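Local structure of glutamine cyclotransferase (Zymomonas mobilis, 3NOL) at residues A[137-142]-A[154-159]; A[169-174]-A[193-198]. The protein catalyses the cyclisation of N-terminal glutamine to pyroglutamate with release of ammonia, as a glutaminyl cyclase of the beta-propeller type. All coordinates share one frame; numbering follows the deposited sequence.

Contact 1: A[137-142]-A[154-159]; sequences QYLIMS and ESLTPV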
loop_
_atom_site.group_PDB
_atom_site.type_symbol
_atom_site.label_atom_id
_atom_site.label_comp_id
_atom_site.label_asym_id
_atom_site.label_seq_id
_atom_site.Cartn_x
_atom_site.Cartn_y
_atom_site.Cartn_z
ATOM N N GLN A 137 10.508 13.600 -3.006
ATOM C CA GLN A 137 11.260 14.204 -1.885
ATOM C C GLN A 137 11.140 13.496 -0.531
ATOM O O GLN A 137 12.052 13.584 0.288
ATOM C CB GLN A 137 10.836 15.653 -1.680
ATOM C CG GLN A 137 11.295 16.615 -2.770
ATOM C CD GLN A 137 10.897 18.037 -2.445
ATOM O OE1 GLN A 137 11.719 18.835 -1.997
ATOM N NE2 GLN A 137 9.609 18.347 -2.617
ATOM N N TYR A 138 9.999 12.852 -0.283
ATOM C CA TYR A 138 9.691 12.276 1.039
ATOM C C TYR A 138 9.074 10.891 0.982
ATOM O O TYR A 138 8.396 10.548 0.009
ATOM C CB TYR A 138 8.681 13.162 1.783
ATOM C CG TYR A 138 9.074 14.604 1.862
ATOM C CD1 TYR A 138 10.137 15.011 2.672
ATOM C CD2 TYR A 138 8.386 15.565 1.121
ATOM C CE1 TYR A 138 10.510 16.339 2.743
ATOM C CE2 TYR A 138 8.745 16.906 1.181
ATOM C CZ TYR A 138 9.800 17.289 1.991
ATOM O OH TYR A 138 10.145 18.629 2.035
ATOM N N LEU A 139 9.299 10.121 2.045
ATOM C CA LEU A 139 8.469 8.948 2.342
ATOM C C LEU A 139 7.219 9.457 3.031
ATOM O O LEU A 139 7.273 10.436 3.771
ATOM C CB LEU A 139 9.206 7.985 3.271
ATOM C CG LEU A 139 10.343 7.245 2.536
ATOM C CD1 LEU A 139 11.542 6.853 3.458
ATOM C CD2 LEU A 139 9.845 6.037 1.700
ATOM N N ILE A 140 6.115 8.741 2.850
ATOM C CA ILE A 140 4.847 9.180 3.396
ATOM C C ILE A 140 4.231 7.962 4.061
ATOM O O ILE A 140 4.068 6.918 3.414
ATOM C CB ILE A 140 3.905 9.705 2.305
ATOM C CG1 ILE A 140 4.559 10.839 1.491
ATOM C CG2 ILE A 140 2.563 10.133 2.940
ATOM C CD1 ILE A 140 3.814 11.087 0.200
ATOM N N MET A 141 3.944 8.084 5.354
ATOM C CA MET A 141 3.446 6.966 6.135
ATOM C C MET A 141 2.084 7.245 6.793
ATOM O O MET A 141 1.850 8.340 7.331
ATOM C CB MET A 141 4.478 6.536 7.189
ATOM C CG MET A 141 4.659 7.430 8.381
ATOM S SD MET A 141 5.911 6.740 9.526
ATOM C CE MET A 141 5.072 5.364 10.286
ATOM N N SER A 142 1.203 6.248 6.721
ATOM C CA SER A 142 -0.067 6.241 7.459
ATOM C C SER A 142 0.082 5.315 8.682
ATOM O O SER A 142 1.077 4.569 8.802
ATOM C CB SER A 142 -1.201 5.715 6.571
ATOM O OG SER A 142 -0.923 4.384 6.128
ATOM N N GLU A 154 16.540 10.673 4.600
ATOM C CA GLU A 154 17.827 10.382 5.240
ATOM C C GLU A 154 17.685 10.134 6.740
ATOM O O GLU A 154 18.119 9.094 7.240
ATOM C CB GLU A 154 18.848 11.461 4.904
ATOM C CG GLU A 154 19.237 11.423 3.389
ATOM C CD GLU A 154 19.840 10.074 2.956
ATOM O OE1 GLU A 154 20.964 9.751 3.410
ATOM O OE2 GLU A 154 19.196 9.327 2.169
ATOM N N SER A 155 17.059 11.065 7.446
ATOM C CA SER A 155 16.916 10.934 8.910
ATOM C C SER A 155 15.800 9.960 9.281
ATOM O O SER A 155 15.787 9.416 10.396
ATOM C CB SER A 155 16.640 12.291 9.571
ATOM O OG SER A 155 15.385 12.829 9.147
ATOM N N LEU A 156 14.858 9.790 8.347
ATOM C CA LEU A 156 13.658 8.962 8.513
ATOM C C LEU A 156 12.861 9.448 9.721
ATOM O O LEU A 156 12.380 8.649 10.523
ATOM C CB LEU A 156 14.016 7.463 8.625
ATOM C CG LEU A 156 14.629 6.856 7.345
ATOM C CD1 LEU A 156 15.286 5.492 7.655
ATOM C CD2 LEU A 156 13.583 6.753 6.194
ATOM N N THR A 157 12.769 10.773 9.844
ATOM C CA THR A 157 11.979 11.405 10.883
ATOM C C THR A 157 10.979 12.334 10.201
ATOM O O THR A 157 11.262 12.831 9.100
ATOM C CB THR A 157 12.874 12.193 11.864
ATOM O OG1 THR A 157 13.586 13.223 11.155
ATOM C CG2 THR A 157 13.870 11.238 12.546
ATOM N N PRO A 158 9.826 12.590 10.859
ATOM C CA PRO A 158 8.807 13.428 10.242
ATOM C C PRO A 158 9.186 14.921 10.139
ATOM O O PRO A 158 9.602 15.543 11.109
ATOM C CB PRO A 158 7.552 13.206 11.117
ATOM C CG PRO A 158 7.987 12.430 12.326
ATOM C CD PRO A 158 9.450 12.104 12.202
ATOM N N VAL A 159 9.062 15.477 8.945
ATOM C CA VAL A 159 9.313 16.909 8.740
ATOM C C VAL A 159 8.032 17.685 8.408
ATOM O O VAL A 159 8.035 18.932 8.427
ATOM C CB VAL A 159 10.386 17.146 7.651
ATOM C CG1 VAL A 159 11.759 16.626 8.114
ATOM C CG2 VAL A 159 9.975 16.506 6.320
#

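Contact 2: A[169-174]-A[193-198]; sequences EELPEL and KIVRID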
loop_
_atom_site.group_PDB
_atom_site.type_symbol
_atom_site.label_atom_id
_atom_site.label_comp_id
_atom_site.label_asym_id
_atom_site.label_seq_id
_atom_site.Cartn_x
_atom_site.Cartn_y
_atom_site.Cartn_z
ATOM N N GLU A 169 -14.295 16.632 7.948
ATOM C CA GLU A 169 -14.166 15.824 9.170
ATOM C C GLU A 169 -13.021 14.813 9.067
ATOM O O GLU A 169 -12.760 14.272 8.000
ATOM C CB GLU A 169 -15.501 15.133 9.528
ATOM C CG GLU A 169 -16.725 16.088 9.506
ATOM C CD GLU A 169 -16.612 17.265 10.470
ATOM O OE1 GLU A 169 -15.923 17.168 11.515
ATOM O OE2 GLU A 169 -17.220 18.317 10.183
ATOM N N GLU A 170 -12.360 14.563 10.193
ATOM C CA GLU A 170 -11.238 13.613 10.239
ATOM C C GLU A 170 -11.625 12.248 9.649
ATOM O O GLU A 170 -12.703 11.728 9.939
ATOM C CB GLU A 170 -10.802 13.424 11.709
ATOM C CG GLU A 170 -9.895 14.553 12.267
ATOM C CD GLU A 170 -10.149 14.871 13.746
ATOM O OE1 GLU A 170 -10.552 13.956 14.508
ATOM O OE2 GLU A 170 -9.939 16.048 14.153
ATOM N N LEU A 171 -10.723 11.660 8.855
ATOM C CA LEU A 171 -10.966 10.354 8.255
ATOM C C LEU A 171 -9.918 9.369 8.785
ATOM O O LEU A 171 -8.740 9.412 8.374
ATOM C CB LEU A 171 -10.880 10.439 6.719
ATOM C CG LEU A 171 -11.084 9.110 5.965
ATOM C CD1 LEU A 171 -12.480 8.460 6.207
ATOM C CD2 LEU A 171 -10.816 9.291 4.455
ATOM N N PRO A 172 -10.327 8.522 9.741
ATOM C CA PRO A 172 -9.386 7.547 10.282
ATOM C C PRO A 172 -9.310 6.257 9.442
ATOM O O PRO A 172 -10.036 6.102 8.429
ATOM C CB PRO A 172 -9.992 7.240 11.649
ATOM C CG PRO A 172 -11.486 7.244 11.350
ATOM C CD PRO A 172 -11.646 8.436 10.413
ATOM N N GLU A 173 -8.448 5.341 9.898
ATOM C CA GLU A 173 -8.271 3.997 9.344
ATOM C C GLU A 173 -7.516 3.987 8.006
ATOM O O GLU A 173 -7.602 3.019 7.251
ATOM C CB GLU A 173 -9.588 3.206 9.241
ATOM C CG GLU A 173 -10.418 3.232 10.537
ATOM C CD GLU A 173 -9.615 2.766 11.747
ATOM O OE1 GLU A 173 -8.834 1.808 11.620
ATOM O OE2 GLU A 173 -9.763 3.371 12.834
ATOM N N LEU A 174 -6.770 5.055 7.739
ATOM C CA LEU A 174 -5.897 5.082 6.548
ATOM C C LEU A 174 -4.847 3.961 6.609
ATOM O O LEU A 174 -4.113 3.833 7.596
ATOM C CB LEU A 174 -5.202 6.445 6.425
ATOM C CG LEU A 174 -6.140 7.672 6.452
ATOM C CD1 LEU A 174 -5.248 8.936 6.317
ATOM C CD2 LEU A 174 -7.236 7.592 5.371
ATOM N N LYS A 193 -13.230 1.182 -0.363
ATOM C CA LYS A 193 -12.998 2.472 -0.998
ATOM C C LYS A 193 -11.572 2.915 -0.866
ATOM O O LYS A 193 -10.915 2.601 0.108
ATOM C CB LYS A 193 -13.944 3.521 -0.446
ATOM C CG LYS A 193 -15.331 3.306 -1.022
ATOM C CD LYS A 193 -16.354 3.946 -0.195
ATOM C CE LYS A 193 -17.723 3.515 -0.666
ATOM N NZ LYS A 193 -18.677 4.142 0.265
ATOM N N ILE A 194 -11.117 3.662 -1.867
ATOM C CA ILE A 194 -9.797 4.246 -1.842
ATOM C C ILE A 194 -9.974 5.737 -1.970
ATOM O O ILE A 194 -10.665 6.201 -2.879
ATOM C CB ILE A 194 -8.913 3.690 -2.995
ATOM C CG1 ILE A 194 -8.615 2.195 -2.762
ATOM C CG2 ILE A 194 -7.649 4.556 -3.172
ATOM C CD1 ILE A 194 -8.033 1.512 -3.989
ATOM N N VAL A 195 -9.415 6.483 -1.031
ATOM C CA VAL A 195 -9.517 7.949 -1.099
ATOM C C VAL A 195 -8.314 8.549 -1.798
ATOM O O VAL A 195 -7.193 8.049 -1.699
ATOM C CB VAL A 195 -9.748 8.619 0.270
ATOM C CG1 VAL A 195 -11.129 8.208 0.845
ATOM C CG2 VAL A 195 -8.609 8.323 1.239
ATOM N N ARG A 196 -8.590 9.618 -2.529
ATOM C CA ARG A 196 -7.568 10.395 -3.214
ATOM C C ARG A 196 -7.388 11.669 -2.383
ATOM O O ARG A 196 -8.349 12.409 -2.180
ATOM C CB ARG A 196 -8.033 10.729 -4.643
ATOM C CG ARG A 196 -8.401 9.492 -5.463
ATOM C CD ARG A 196 -9.062 9.841 -6.795
ATOM N NE ARG A 196 -8.095 10.441 -7.706
ATOM C CZ ARG A 196 -8.188 10.415 -9.035
ATOM N NH1 ARG A 196 -7.232 10.978 -9.760
ATOM N NH2 ARG A 196 -9.202 9.794 -9.637
ATOM N N ILE A 197 -6.166 11.895 -1.907
ATOM C CA ILE A 197 -5.868 12.950 -0.948
ATOM C C ILE A 197 -4.969 14.030 -1.556
ATOM O O ILE A 197 -3.915 13.719 -2.157
ATOM C CB ILE A 197 -5.193 12.362 0.332
ATOM C CG1 ILE A 197 -6.117 11.338 1.015
ATOM C CG2 ILE A 197 -4.846 13.471 1.291
ATOM C CD1 ILE A 197 -5.387 10.409 2.014
ATOM N N ASP A 198 -5.395 15.286 -1.403
ATOM C CA ASP A 198 -4.588 16.438 -1.812
ATOM C C ASP A 198 -3.409 16.569 -0.829
ATOM O O ASP A 198 -3.613 16.846 0.338
ATOM C CB ASP A 198 -5.472 17.701 -1.796
ATOM C CG ASP A 198 -4.741 18.961 -2.268
ATOM O OD1 ASP A 198 -3.492 19.017 -2.221
ATOM O OD2 ASP A 198 -5.451 19.896 -2.694
#

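Contact 1: A[137-142]-A[154-159]
Leu139 and Tyr138 meet Leu156 and Val159 in two separate apolar contacts within one blade of a beta-propeller, toward its outer end. Residues 137-142 enter strand 139-141, and residues 154-159 form the loop and corner that lead into strand 158-166. Between them in the sheet runs strand 147-151, whose Leu151 is hydrogen-bonded through the backbone to Leu139. Strands 139-141 and 158-166 are therefore next-but-one neighbours in the sheet, and the contact is made largely from the loop leading into the second. The separation agrees: the CA atoms of Leu139 and Leu156 lie 8.1 Å apart, too far for backbone pairing.

In the buried half, Leu139 CD1 meets Leu156 CD2 methyl to methyl at 3.4 Å, tighter than a usual van der Waals contact, with the two side chains inclined to each other. The loop backbone at Leu156 takes a left-handed conformation (phi 57°), and the end of that side chain comes nearer strand 139-141 than the direction of its CB would suggest. Before and after this residue, Ser155 OG and Thr157 OG1 share a hydrogen bond of 2.7 Å, which ties together the chain on both sides of Leu156.

The second half is more open to solvent. Val159 and Tyr138 cross almost at a right angle, and a single methyl does the touching. Gln137 CB lies over one face of the phenol ring, near its rim. Val159 CG2, placed between its own backbone N and carbonyl carbon, approaches the ring obliquely, 3.6 Å from Tyr138 CE1 and 3.9 Å from Tyr138 CD1.

Contact 2: A[169-174]-A[193-198]
An inter-blade contact of the beta-propeller is formed here by Leu171, Leu174 and Val195. Residues 169-174 finish one blade at strand 169-170 and carry the chain toward the next, to which strand 193-197 belongs. The evidence for packing between sheets is strand membership: strand 169-170 is the last of the sheet that holds strand 158-166, whereas strand 193-197 pairs with strands 183-188 and 204-209 in another. With Leu174 CA 8.9 Å from Val195 CA, the contact is left to side chains.

Val195 is the common partner. Its two methyls are both met by one branch of Leu171: CD2 of Leu171 stands 3.8 Å from Val195 CG1 and 4.0 Å from Val195 CG2, so it sits in the fork of the valine. The two side chains reach toward each other tip to tip. Leu171 can extend in this way because CG is turned opposite its backbone N (chi1 178°), and chi2 of 61° then directs CD2 at the valine.

Leu174 makes a looser approach, bringing CD2 within 4.4 Å of Val195 CG2. Its branch also comes close to its neighbour in the same segment, with CD2 of Leu174 4.1 Å from CD2 of Leu171, and these two leucine methyls and the valine fork form one continuous hydrophobic patch. Ile197, two residues along the strand and with its CB directed at the same segment, borders the patch; its CD1 comes only to 4.6 Å from Leu174 CD1.

On the side of the first blade, Leu171 is joined to Val164 by backbone hydrogen bonding, and Val164 of strand 158-166 also touches Leu174 and Ile197. In the second blade, Val195 packs on Val188 of strand 183-188 and on Val204 of strand 204-209, which Leu171 touches as well.

How the contacts relate
Contact 1 lies within a single blade, whereas contact 2 joins that blade to the next, and the two follow one another along the chain. Strands 158-166 and 169-170, neighbours in one sheet, connect them. Both rest on aliphatic packing, but contact 1 is partly buried and includes an aromatic ring at its more exposed end, while contact 2 is a buried contact of leucines and a valine. Although their centres are about 19 Å apart, they touch in a packing contact, Ser142 OG to Leu174 O at 3.6 Å. That same hydroxyl is hydrogen-bonded to Gly131 N and to the carbonyl oxygen of Asn175, the residue just before the calcium-site residues Glu176, Leu177 and Glu178.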